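Local coordinates for Alr2269 protein (Nostoc sp., PDB 3MC9), which is an Omp85-family protein of the outer membrane whose periplasmic POTRA domains probably help handle polypeptides for membrane transport or beta-barrel assembly, at residues P60-S65 with L126-S131; S65-R70 with T90-T95; G112-V117 with F132-N137; P138-V143 with G210-Q215. All blocks are in the same frame, centred on the assembly; numbering follows the deposited sequence.

In the fold
Contacts 1, 2 and 3 lie in the first POTRA domain, and contact 4 in the second. Contacts 1 and 2 share Ser65 and strand 62-71 at the outer end, about 27 and 23 Å from the chain's centre (centre to centre); contact 3, at the far end of strand 127-136, and contact 4 lie nearer it, at about 7 and 12 Å. Each has a buried apolar side and an exposed one. Contacts 1 and 4 are parallel strand pairs with valines on the inner face, whereas contact 3 is an antiparallel pair broken by a bulge near the second domain. In contact 2 a turn packs on a strand with no hydrogen bond between the two segments.

Contact 1 (P60-S65 with L126-S131); sequences PRVLVS and LGVRVS
Val64 pairs with Val128 where strands 62-71 and 127-136 run side by side in the mixed sheet of the first POTRA domain. Two backbone bonds give the evidence for a parallel bridge. Val128 N donates to Leu63 O at 2.9 Å, almost straight at the hydrogen (170°), and Ser65 N donates to Val128 O at 2.8 Å. Within these short segments a single bridge forms, and their axes stand at 57°; the pairing goes on beyond it, through the backbone bond of Val130 with Glu66. Packing is tight at the backbone, where Gly127, which has no side chain, brings its CA to 3.4 Å from Leu63 O. Val64 CG2 and Val130 CG2, at 4.1 Å, make a looser touch between buried valines, the two side chains at about a right angle. The N-terminal side lies on the surface and has few contacts: Val62 CG1 leans on Val128 CG2 at 3.6 Å, while Leu63 CD2 touches Leu126 O at 3.8 Å. Arg129 starts away from the other segment, though its CG passes Ser65 OG; its guanidinium forms salt bridges with Glu66 and Glu122. Ser65 OG is placed between its own backbone N and carbonyl carbon (chi1 60°). It lies 3.2 Å from Gly127 O and 3.3 Å from Val128 O, two weak contacts that compete for one proton.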
loop_
_atom_site.group_PDB
_atom_site.type_symbol
_atom_site.label_atom_id
_atom_site.label_comp_id
_atom_site.label_asym_id
_atom_site.label_seq_id
_atom_site.Cartn_x
_atom_site.Cartn_y
_atom_site.Cartn_z
ATOM N N PRO A 60 28.677 2.797 -2.171
ATOM C CA PRO A 60 29.067 4.207 -2.235
ATOM C C PRO A 60 27.977 5.155 -1.744
ATOM O O PRO A 60 26.778 4.855 -1.834
ATOM C CB PRO A 60 29.339 4.460 -3.725
ATOM C CG PRO A 60 29.303 3.143 -4.391
ATOM C CD PRO A 60 28.515 2.209 -3.511
ATOM N N ARG A 61 28.414 6.296 -1.241
ATOM C CA ARG A 61 27.526 7.305 -0.697
ATOM C C ARG A 61 27.656 8.584 -1.452
ATOM O O ARG A 61 28.733 8.900 -1.913
ATOM C CB ARG A 61 27.931 7.608 0.713
ATOM C CG ARG A 61 27.718 6.469 1.559
ATOM C CD ARG A 61 28.575 6.512 2.730
ATOM N NE ARG A 61 28.499 5.220 3.377
ATOM C CZ ARG A 61 28.727 5.015 4.658
ATOM N NH1 ARG A 61 29.063 6.031 5.454
ATOM N NH2 ARG A 61 28.601 3.786 5.133
ATOM N N VAL A 62 26.562 9.331 -1.515
ATOM C CA VAL A 62 26.546 10.641 -2.113
ATOM C C VAL A 62 25.830 11.541 -1.150
ATOM O O VAL A 62 24.864 11.134 -0.504
ATOM C CB VAL A 62 25.703 10.710 -3.412
ATOM C CG1 VAL A 62 26.456 11.478 -4.485
ATOM C CG2 VAL A 62 25.292 9.350 -3.883
ATOM N N LEU A 63 26.281 12.781 -1.078
ATOM C CA LEU A 63 25.626 13.753 -0.229
ATOM C C LEU A 63 24.316 14.099 -0.880
ATOM O O LEU A 63 24.220 14.130 -2.107
ATOM C CB LEU A 63 26.491 15.005 -0.075
ATOM C CG LEU A 63 25.881 16.086 0.817
ATOM C CD1 LEU A 63 26.036 15.689 2.283
ATOM C CD2 LEU A 63 26.549 17.402 0.530
ATOM N N VAL A 64 23.289 14.317 -0.070
ATOM C CA VAL A 64 21.985 14.654 -0.604
ATOM C C VAL A 64 21.802 16.137 -0.356
ATOM O O VAL A 64 21.942 16.583 0.780
ATOM C CB VAL A 64 20.851 13.831 0.047
ATOM C CG1 VAL A 64 19.466 14.448 -0.270
ATOM C CG2 VAL A 64 20.898 12.382 -0.438
ATOM N N SER A 65 21.515 16.899 -1.417
ATOM C CA SER A 65 21.283 18.353 -1.276
ATOM C C SER A 65 19.835 18.723 -0.980
ATOM O O SER A 65 19.572 19.772 -0.372
ATOM C CB SER A 65 21.723 19.119 -2.527
ATOM O OG SER A 65 21.014 18.681 -3.680
ATOM N N LEU A 126 26.239 20.366 -5.886
ATOM C CA LEU A 126 25.985 20.563 -4.458
ATOM C C LEU A 126 25.537 19.308 -3.714
ATOM O O LEU A 126 25.414 19.338 -2.480
ATOM C CB LEU A 126 24.874 21.598 -4.249
ATOM C CG LEU A 126 24.891 22.917 -5.018
ATOM C CD1 LEU A 126 23.700 23.781 -4.504
ATOM C CD2 LEU A 126 26.191 23.627 -4.871
ATOM N N GLY A 127 25.281 18.226 -4.451
ATOM C CA GLY A 127 24.649 17.039 -3.884
ATOM C C GLY A 127 23.465 16.555 -4.718
ATOM O O GLY A 127 23.026 17.219 -5.669
ATOM N N VAL A 128 22.933 15.387 -4.366
ATOM C CA VAL A 128 21.842 14.833 -5.148
ATOM C C VAL A 128 20.502 15.372 -4.655
ATOM O O VAL A 128 20.258 15.441 -3.439
ATOM C CB VAL A 128 21.837 13.314 -5.124
ATOM C CG1 VAL A 128 20.808 12.785 -6.135
ATOM C CG2 VAL A 128 23.217 12.777 -5.477
ATOM N N ARG A 129 19.653 15.765 -5.611
ATOM C CA ARG A 129 18.276 16.106 -5.320
ATOM C C ARG A 129 17.449 14.840 -5.486
ATOM O O ARG A 129 17.317 14.315 -6.588
ATOM C CB ARG A 129 17.766 17.218 -6.232
ATOM C CG ARG A 129 18.575 18.510 -6.126
ATOM C CD ARG A 129 18.260 19.496 -7.251
ATOM N NE ARG A 129 17.180 20.423 -6.920
ATOM C CZ ARG A 129 15.987 20.479 -7.516
ATOM N NH1 ARG A 129 15.658 19.652 -8.510
ATOM N NH2 ARG A 129 15.099 21.391 -7.117
ATOM N N VAL A 130 16.931 14.319 -4.381
ATOM C CA VAL A 130 16.197 13.041 -4.414
ATOM C C VAL A 130 14.704 13.336 -4.411
ATOM O O VAL A 130 14.186 13.951 -3.476
ATOM C CB VAL A 130 16.571 12.132 -3.225
ATOM C CG1 VAL A 130 15.714 10.866 -3.207
ATOM C CG2 VAL A 130 18.065 11.752 -3.273
ATOM N N SER A 131 14.028 12.925 -5.483
ATOM C CA SER A 131 12.583 13.045 -5.579
ATOM C C SER A 131 11.906 11.711 -5.280
ATOM O O SER A 131 12.182 10.697 -5.923
ATOM C CB SER A 131 12.183 13.573 -6.958
ATOM O OG SER A 131 12.494 14.951 -7.059
#

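Contact 2 (S65-R70 with T90-T95); sequences SEVLVR and TQPGRT
Thr90 OG1 is gripped by two polar groups, Asp104 OD2 and Thr96 OG1, while the other branch of Thr90 packs on Val67, CG2 to CG2 at 4.0 Å. The first torsion explains this: CG2 is anti to the backbone N, leaving OG1 anti to the carbonyl carbon (chi1 -67°). Val67 supplies much of the contact through one methyl. Its CG2 lies 3.7 Å from Thr90 O and 3.8 Å from Pro92 CD, and the valine and proline side chains meet at about a right angle. Pro92 CB rests 3.7 Å from Ser65 O. Pro92 and Gly93 form the middle of a type II turn from Gln91 to Arg94, with Gly93 at positive phi and a weak bond, Arg94 N to Gln91 O, of 3.3 Å. Arg94 folds back on this turn, its NH1 donating to Gly93 O at 2.8 Å. Val67, which also touches Ile88 and Phe132, is buried, whereas Pro92 and Gly93 lie on the surface. With no hydrogen bond between the segments, the contact rests on van der Waals touches, carbon on carbon and carbon on carbonyl oxygen; polar fixing comes from the partners of Thr90 and the backbone bonds of Gly93 and Arg94 to Val64.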
loop_
_atom_site.group_PDB
_atom_site.type_symbol
_atom_site.label_atom_id
_atom_site.label_comp_id
_atom_site.label_asym_id
_atom_site.label_seq_id
_atom_site.Cartn_x
_atom_site.Cartn_y
_atom_site.Cartn_z
ATOM N N SER A 65 21.515 16.899 -1.417
ATOM C CA SER A 65 21.283 18.353 -1.276
ATOM C C SER A 65 19.835 18.723 -0.980
ATOM O O SER A 65 19.572 19.772 -0.372
ATOM C CB SER A 65 21.723 19.119 -2.527
ATOM O OG SER A 65 21.014 18.681 -3.680
ATOM N N GLU A 66 18.908 17.888 -1.443
ATOM C CA GLU A 66 17.477 18.222 -1.423
ATOM C C GLU A 66 16.608 16.974 -1.541
ATOM O O GLU A 66 16.923 16.063 -2.295
ATOM C CB GLU A 66 17.151 19.174 -2.573
ATOM C CG GLU A 66 16.177 20.275 -2.183
ATOM C CD GLU A 66 15.821 21.221 -3.332
ATOM O OE1 GLU A 66 16.636 21.394 -4.270
ATOM O OE2 GLU A 66 14.717 21.810 -3.283
ATOM N N VAL A 67 15.538 16.929 -0.752
ATOM C CA VAL A 67 14.540 15.871 -0.867
ATOM C C VAL A 67 13.228 16.509 -1.235
ATOM O O VAL A 67 12.771 17.428 -0.560
ATOM C CB VAL A 67 14.369 15.053 0.438
ATOM C CG1 VAL A 67 13.218 14.026 0.282
ATOM C CG2 VAL A 67 15.667 14.341 0.775
ATOM N N LEU A 68 12.644 16.040 -2.328
ATOM C CA LEU A 68 11.334 16.508 -2.765
ATOM C C LEU A 68 10.379 15.311 -2.706
ATOM O O LEU A 68 10.744 14.188 -3.074
ATOM C CB LEU A 68 11.392 17.085 -4.194
ATOM C CG LEU A 68 12.445 18.159 -4.534
ATOM C CD1 LEU A 68 12.250 18.732 -5.974
ATOM C CD2 LEU A 68 12.415 19.287 -3.527
ATOM N N VAL A 69 9.174 15.542 -2.203
ATOM C CA VAL A 69 8.129 14.520 -2.202
ATOM C C VAL A 69 7.061 15.018 -3.152
ATOM O O VAL A 69 6.544 16.107 -2.952
ATOM C CB VAL A 69 7.526 14.333 -0.810
ATOM C CG1 VAL A 69 6.331 13.388 -0.882
ATOM C CG2 VAL A 69 8.585 13.815 0.163
ATOM N N ARG A 70 6.751 14.245 -4.191
ATOM C CA ARG A 70 5.860 14.713 -5.261
ATOM C C ARG A 70 4.788 13.683 -5.613
ATOM O O ARG A 70 5.061 12.494 -5.600
ATOM C CB ARG A 70 6.659 15.023 -6.540
ATOM C CG ARG A 70 7.617 16.202 -6.445
ATOM C CD ARG A 70 6.875 17.516 -6.209
ATOM N NE ARG A 70 7.788 18.657 -6.139
ATOM C CZ ARG A 70 8.217 19.241 -5.015
ATOM N NH1 ARG A 70 9.054 20.274 -5.097
ATOM N NH2 ARG A 70 7.823 18.814 -3.810
ATOM N N THR A 90 16.438 9.258 4.192
ATOM C CA THR A 90 17.157 10.140 3.267
ATOM C C THR A 90 16.772 11.604 3.520
ATOM O O THR A 90 15.594 11.947 3.655
ATOM C CB THR A 90 16.938 9.725 1.811
ATOM O OG1 THR A 90 17.569 8.449 1.596
ATOM C CG2 THR A 90 17.520 10.747 0.848
ATOM N N GLN A 91 17.772 12.470 3.644
ATOM C CA GLN A 91 17.497 13.843 4.073
ATOM C C GLN A 91 18.562 14.793 3.560
ATOM O O GLN A 91 19.691 14.376 3.293
ATOM C CB GLN A 91 17.310 13.917 5.615
ATOM C CG GLN A 91 18.487 14.420 6.405
ATOM C CD GLN A 91 18.239 14.490 7.924
ATOM O OE1 GLN A 91 17.986 13.482 8.571
ATOM N NE2 GLN A 91 18.367 15.682 8.488
ATOM N N PRO A 92 18.189 16.079 3.392
ATOM C CA PRO A 92 19.133 17.061 2.904
ATOM C C PRO A 92 20.305 17.180 3.871
ATOM O O PRO A 92 20.109 17.174 5.088
ATOM C CB PRO A 92 18.315 18.371 2.853
ATOM C CG PRO A 92 17.039 18.101 3.577
ATOM C CD PRO A 92 16.828 16.635 3.562
ATOM N N GLY A 93 21.514 17.256 3.335
ATOM C CA GLY A 93 22.693 17.470 4.174
ATOM C C GLY A 93 23.164 16.232 4.929
ATOM O O GLY A 93 23.920 16.353 5.893
ATOM N N ARG A 94 22.706 15.053 4.498
ATOM C CA ARG A 94 23.274 13.780 4.921
ATOM C C ARG A 94 23.520 12.971 3.657
ATOM O O ARG A 94 22.994 13.308 2.593
ATOM C CB ARG A 94 22.294 13.021 5.820
ATOM C CG ARG A 94 21.860 13.775 7.065
ATOM C CD ARG A 94 23.013 13.994 8.044
ATOM N NE ARG A 94 22.581 14.715 9.244
ATOM C CZ ARG A 94 22.708 16.026 9.449
ATOM N NH1 ARG A 94 23.254 16.827 8.531
ATOM N NH2 ARG A 94 22.272 16.547 10.580
ATOM N N THR A 95 24.307 11.908 3.754
ATOM C CA THR A 95 24.500 11.038 2.610
ATOM C C THR A 95 23.327 10.072 2.465
ATOM O O THR A 95 22.448 9.966 3.334
ATOM C CB THR A 95 25.787 10.207 2.689
ATOM O OG1 THR A 95 25.865 9.569 3.959
ATOM C CG2 THR A 95 27.015 11.067 2.450
#

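Contact 3 (G112-V117 with F132-N137); sequences GFFSNV and FIVQPN
Phe114 lies against Val134 at the open end of the beta hairpin made by strands 114-124 and 127-136. Its course can be followed atom by atom. CB passes 3.5 Å from Gln135 O. CG is set anti to the carbonyl carbon, beside the backbone N (chi1 -50°), and the ring has Gln135 O near its plane at the edge. CD1 meets Val134 CB at 3.7 Å and Pro136 CA at 3.8 Å, and CE1 touches Val134 CG2 at 3.6 Å. The side chain also packs on Val84 and Ile108, from the two helices that cover this face. The antiparallel register slips by one residue here: Phe114 pairs with Pro136 but Asn116 with Gln135, a beta bulge at Ser115, where the chain turns a corner. Three backbone bonds hold it. Asn137 N donates to Phe113 O at 2.7 Å, nearly straight (167°); Ser115 N approaches Gln135 O at 2.9 Å almost in line with the carbonyl (177°); and Gln135 N donates to Asn116 O at 2.9 Å. On the outer side a water joins Ser115 OG to Pro136 O, donating to the latter. Asn137 ND2 is bonded to Leu174 O, and Gly112 has a backbone bond with Leu176. The contact thus combines an apolar face toward the helices with a polar end tied to Leu174 and to the start of helix 176-192, an arrangement consistent with restraining how the two POTRA domains sit against each other.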
loop_
_atom_site.group_PDB
_atom_site.type_symbol
_atom_site.label_atom_id
_atom_site.label_comp_id
_atom_site.label_asym_id
_atom_site.label_seq_id
_atom_site.Cartn_x
_atom_site.Cartn_y
_atom_site.Cartn_z
ATOM N N GLY A 112 1.063 2.324 3.825
ATOM C CA GLY A 112 -0.186 1.793 3.307
ATOM C C GLY A 112 -1.026 2.738 2.464
ATOM O O GLY A 112 -2.032 2.314 1.910
ATOM N N PHE A 113 -0.637 4.008 2.354
ATOM C CA PHE A 113 -1.473 4.968 1.628
ATOM C C PHE A 113 -1.215 5.059 0.118
ATOM O O PHE A 113 -1.979 5.734 -0.581
ATOM C CB PHE A 113 -1.355 6.364 2.225
ATOM C CG PHE A 113 -1.898 6.490 3.613
ATOM C CD1 PHE A 113 -3.260 6.464 3.840
ATOM C CD2 PHE A 113 -1.044 6.677 4.692
ATOM C CE1 PHE A 113 -3.769 6.596 5.129
ATOM C CE2 PHE A 113 -1.536 6.810 5.972
ATOM C CZ PHE A 113 -2.902 6.775 6.197
ATOM N N PHE A 114 -0.192 4.378 -0.399
ATOM C CA PHE A 114 0.223 4.569 -1.799
ATOM C C PHE A 114 0.218 3.321 -2.644
ATOM O O PHE A 114 0.583 2.250 -2.171
ATOM C CB PHE A 114 1.633 5.150 -1.831
ATOM C CG PHE A 114 1.792 6.320 -0.948
ATOM C CD1 PHE A 114 1.394 7.583 -1.372
ATOM C CD2 PHE A 114 2.292 6.167 0.336
ATOM C CE1 PHE A 114 1.519 8.676 -0.527
ATOM C CE2 PHE A 114 2.429 7.236 1.159
ATOM C CZ PHE A 114 2.040 8.497 0.744
ATOM N N SER A 115 -0.159 3.477 -3.913
ATOM C CA SER A 115 -0.174 2.369 -4.868
ATOM C C SER A 115 1.164 2.261 -5.614
ATOM O O SER A 115 1.550 1.186 -6.068
ATOM C CB SER A 115 -1.336 2.536 -5.863
ATOM O OG SER A 115 -1.401 3.870 -6.386
ATOM N N ASN A 116 1.875 3.379 -5.733
ATOM C CA ASN A 116 3.196 3.378 -6.358
ATOM C C ASN A 116 4.132 4.370 -5.678
ATOM O O ASN A 116 3.709 5.432 -5.224
ATOM C CB ASN A 116 3.097 3.688 -7.863
ATOM C CG ASN A 116 4.357 3.276 -8.638
ATOM O OD1 ASN A 116 4.743 3.942 -9.600
ATOM N ND2 ASN A 116 4.998 2.177 -8.218
ATOM N N VAL A 117 5.404 3.990 -5.611
ATOM C CA VAL A 117 6.452 4.776 -4.993
ATOM C C VAL A 117 7.759 4.540 -5.744
ATOM O O VAL A 117 8.142 3.393 -5.989
ATOM C CB VAL A 117 6.697 4.346 -3.532
ATOM C CG1 VAL A 117 7.764 5.238 -2.901
ATOM C CG2 VAL A 117 5.404 4.369 -2.731
ATOM N N PHE A 132 11.050 11.709 -4.268
ATOM C CA PHE A 132 10.198 10.564 -3.988
ATOM C C PHE A 132 8.887 10.880 -4.664
ATOM O O PHE A 132 8.217 11.856 -4.305
ATOM C CB PHE A 132 10.019 10.336 -2.492
ATOM C CG PHE A 132 11.269 9.851 -1.809
ATOM C CD1 PHE A 132 11.695 8.530 -1.955
ATOM C CD2 PHE A 132 12.037 10.719 -1.047
ATOM C CE1 PHE A 132 12.860 8.086 -1.343
ATOM C CE2 PHE A 132 13.198 10.286 -0.435
ATOM C CZ PHE A 132 13.620 8.966 -0.588
ATOM N N ILE A 133 8.548 10.085 -5.672
ATOM C CA ILE A 133 7.336 10.302 -6.443
ATOM C C ILE A 133 6.348 9.229 -6.040
ATOM O O ILE A 133 6.613 8.034 -6.157
ATOM C CB ILE A 133 7.628 10.302 -7.960
ATOM C CG1 ILE A 133 8.632 11.416 -8.280
ATOM C CG2 ILE A 133 6.329 10.500 -8.767
ATOM C CD1 ILE A 133 9.570 11.096 -9.410
ATOM N N VAL A 134 5.209 9.665 -5.520
ATOM C CA VAL A 134 4.270 8.756 -4.903
ATOM C C VAL A 134 2.892 8.949 -5.527
ATOM O O VAL A 134 2.542 10.051 -5.943
ATOM C CB VAL A 134 4.211 8.970 -3.384
ATOM C CG1 VAL A 134 5.615 8.865 -2.767
ATOM C CG2 VAL A 134 3.576 10.313 -3.039
ATOM N N GLN A 135 2.132 7.865 -5.600
ATOM C CA GLN A 135 0.783 7.881 -6.148
ATOM C C GLN A 135 -0.140 7.459 -5.031
ATOM O O GLN A 135 -0.161 6.287 -4.659
ATOM C CB GLN A 135 0.667 6.926 -7.336
ATOM C CG GLN A 135 -0.690 6.939 -8.053
ATOM C CD GLN A 135 -1.255 8.339 -8.302
ATOM O OE1 GLN A 135 -2.311 8.678 -7.779
ATOM N NE2 GLN A 135 -0.566 9.142 -9.106
ATOM N N PRO A 136 -0.873 8.421 -4.448
ATOM C CA PRO A 136 -1.799 8.057 -3.385
ATOM C C PRO A 136 -2.817 7.017 -3.845
ATOM O O PRO A 136 -3.227 7.012 -5.007
ATOM C CB PRO A 136 -2.499 9.381 -3.048
ATOM C CG PRO A 136 -1.595 10.443 -3.550
ATOM C CD PRO A 136 -0.849 9.870 -4.702
ATOM N N ASN A 137 -3.209 6.135 -2.931
ATOM C CA ASN A 137 -4.283 5.173 -3.210
ATOM C C ASN A 137 -5.570 5.933 -3.516
ATOM O O ASN A 137 -5.761 7.047 -3.021
ATOM C CB ASN A 137 -4.537 4.279 -1.998
ATOM C CG ASN A 137 -3.526 3.150 -1.858
ATOM O OD1 ASN A 137 -3.064 2.574 -2.842
ATOM N ND2 ASN A 137 -3.204 2.815 -0.623
HETATM O O HOH W 1 -3.697 5.026 -6.621
#

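Contact 4 (P138-V143 with G210-Q215); sequences PVLSKV and GVVTLQ
Val143, Val212 and Leu214 form the apolar centre of this contact, on the inner face of the three-stranded sheet of the second POTRA domain. The order of elements is strand, two helices, strand, strand, as in the POTRA fold, and the first strand, 142-146, pairs in parallel with the last, 211-217. Val143 and Val212 lie side by side pointing the same way, CG2 of the first 4.0 Å from CB of the second. Val143 CG1 also meets Leu214 CD1 at 3.6 Å. Phe166, Leu179 and Ile183 from the two helices pack on this valine and leucine face. Next to it Leu140, with CG anti to the backbone N (chi1 -179°), approaches Val212 at about a right angle. Its CD1 presses Val212 CG2 at 3.3 Å, closer than usual for two carbons. On the other face Lys142 and Val211 run alongside each other more loosely, CG to CG1 at 4.2 Å. The backbone joins the two strands between these faces: Val212 N donates to Lys142 O at 2.8 Å, 165° at the hydrogen. Toward the polar edge Gly210 O is gripped twice from the same face of its plane, by Ser141 N at 2.8 Å and by Lys142 N at 3.3 Å, so one carbonyl holds the turn into the strand. Ser141 OG is bonded to Asn209 O. Gly210 has positive phi and no side chain, which allows its CA to lie 3.3 Å from Val139 O in a CA-H...O contact.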
loop_
_atom_site.group_PDB
_atom_site.type_symbol
_atom_site.label_atom_id
_atom_site.label_comp_id
_atom_site.label_asym_id
_atom_site.label_seq_id
_atom_site.Cartn_x
_atom_site.Cartn_y
_atom_site.Cartn_z
ATOM N N PRO A 138 -6.464 5.337 -4.313
ATOM C CA PRO A 138 -7.756 5.974 -4.499
ATOM C C PRO A 138 -8.626 5.804 -3.261
ATOM O O PRO A 138 -8.281 5.022 -2.368
ATOM C CB PRO A 138 -8.360 5.186 -5.656
ATOM C CG PRO A 138 -7.835 3.812 -5.454
ATOM C CD PRO A 138 -6.445 3.980 -4.880
ATOM N N VAL A 139 -9.734 6.532 -3.209
ATOM C CA VAL A 139 -10.721 6.372 -2.135
ATOM C C VAL A 139 -11.331 4.981 -2.276
ATOM O O VAL A 139 -11.701 4.581 -3.372
ATOM C CB VAL A 139 -11.829 7.441 -2.230
ATOM C CG1 VAL A 139 -12.846 7.275 -1.107
ATOM C CG2 VAL A 139 -11.221 8.849 -2.201
ATOM N N LEU A 140 -11.391 4.225 -1.182
ATOM C CA LEU A 140 -11.975 2.870 -1.224
ATOM C C LEU A 140 -13.488 2.954 -1.414
ATOM O O LEU A 140 -14.206 3.475 -0.547
ATOM C CB LEU A 140 -11.638 2.085 0.047
ATOM C CG LEU A 140 -12.157 0.648 0.135
ATOM C CD1 LEU A 140 -11.489 -0.253 -0.917
ATOM C CD2 LEU A 140 -11.943 0.097 1.523
ATOM N N SER A 141 -13.975 2.458 -2.549
ATOM C CA SER A 141 -15.415 2.412 -2.786
ATOM C C SER A 141 -15.982 1.071 -2.335
ATOM O O SER A 141 -17.051 1.026 -1.713
ATOM C CB SER A 141 -15.759 2.678 -4.254
ATOM O OG SER A 141 -15.125 1.752 -5.113
ATOM N N LYS A 142 -15.277 -0.020 -2.641
ATOM C CA LYS A 142 -15.703 -1.327 -2.163
ATOM C C LYS A 142 -14.662 -2.452 -2.218
ATOM O O LYS A 142 -13.652 -2.356 -2.915
ATOM C CB LYS A 142 -16.992 -1.734 -2.880
ATOM C CG LYS A 142 -16.861 -2.667 -4.043
ATOM C CD LYS A 142 -17.958 -3.709 -3.982
ATOM C CE LYS A 142 -19.124 -3.405 -4.878
ATOM N NZ LYS A 142 -20.035 -4.589 -4.869
ATOM N N VAL A 143 -14.919 -3.496 -1.426
ATOM C CA VAL A 143 -14.140 -4.728 -1.446
ATOM C C VAL A 143 -15.025 -5.890 -1.914
ATOM O O VAL A 143 -16.115 -6.105 -1.383
ATOM C CB VAL A 143 -13.503 -5.053 -0.057
ATOM C CG1 VAL A 143 -12.748 -6.366 -0.102
ATOM C CG2 VAL A 143 -12.571 -3.935 0.380
ATOM N N GLY A 210 -11.309 2.551 -7.062
ATOM C CA GLY A 210 -11.326 2.197 -5.638
ATOM C C GLY A 210 -12.056 0.907 -5.283
ATOM O O GLY A 210 -12.492 0.734 -4.144
ATOM N N VAL A 211 -12.188 0.013 -6.256
ATOM C CA VAL A 211 -12.703 -1.321 -6.017
ATOM C C VAL A 211 -11.520 -2.245 -5.758
ATOM O O VAL A 211 -10.658 -2.406 -6.606
ATOM C CB VAL A 211 -13.520 -1.874 -7.213
ATOM C CG1 VAL A 211 -13.938 -3.329 -6.944
ATOM C CG2 VAL A 211 -14.759 -0.987 -7.507
ATOM N N VAL A 212 -11.483 -2.831 -4.570
ATOM C CA VAL A 212 -10.494 -3.842 -4.229
ATOM C C VAL A 212 -11.086 -5.231 -4.412
ATOM O O VAL A 212 -12.088 -5.567 -3.783
ATOM C CB VAL A 212 -10.046 -3.718 -2.776
ATOM C CG1 VAL A 212 -9.015 -4.821 -2.423
ATOM C CG2 VAL A 212 -9.497 -2.336 -2.524
ATOM N N THR A 213 -10.443 -6.041 -5.243
ATOM C CA THR A 213 -10.833 -7.420 -5.424
ATOM C C THR A 213 -9.843 -8.324 -4.686
ATOM O O THR A 213 -8.639 -8.295 -4.967
ATOM C CB THR A 213 -10.862 -7.799 -6.908
ATOM O OG1 THR A 213 -11.656 -6.844 -7.628
ATOM C CG2 THR A 213 -11.417 -9.206 -7.106
ATOM N N LEU A 214 -10.358 -9.109 -3.743
ATOM C CA LEU A 214 -9.574 -10.109 -3.007
ATOM C C LEU A 214 -9.884 -11.501 -3.548
ATOM O O LEU A 214 -11.000 -12.007 -3.421
ATOM C CB LEU A 214 -9.904 -10.077 -1.520
ATOM C CG LEU A 214 -9.747 -8.745 -0.798
ATOM C CD1 LEU A 214 -10.236 -8.885 0.661
ATOM C CD2 LEU A 214 -8.285 -8.312 -0.870
ATOM N N GLN A 215 -8.887 -12.100 -4.170
ATOM C CA GLN A 215 -8.975 -13.450 -4.679
ATOM C C GLN A 215 -8.648 -14.356 -3.502
ATOM O O GLN A 215 -7.606 -14.166 -2.885
ATOM C CB GLN A 215 -7.921 -13.581 -5.769
ATOM C CG GLN A 215 -8.144 -14.672 -6.766
ATOM C CD GLN A 215 -7.379 -14.384 -8.065
ATOM O OE1 GLN A 215 -6.159 -14.544 -8.135
ATOM N NE2 GLN A 215 -8.102 -13.935 -9.090
#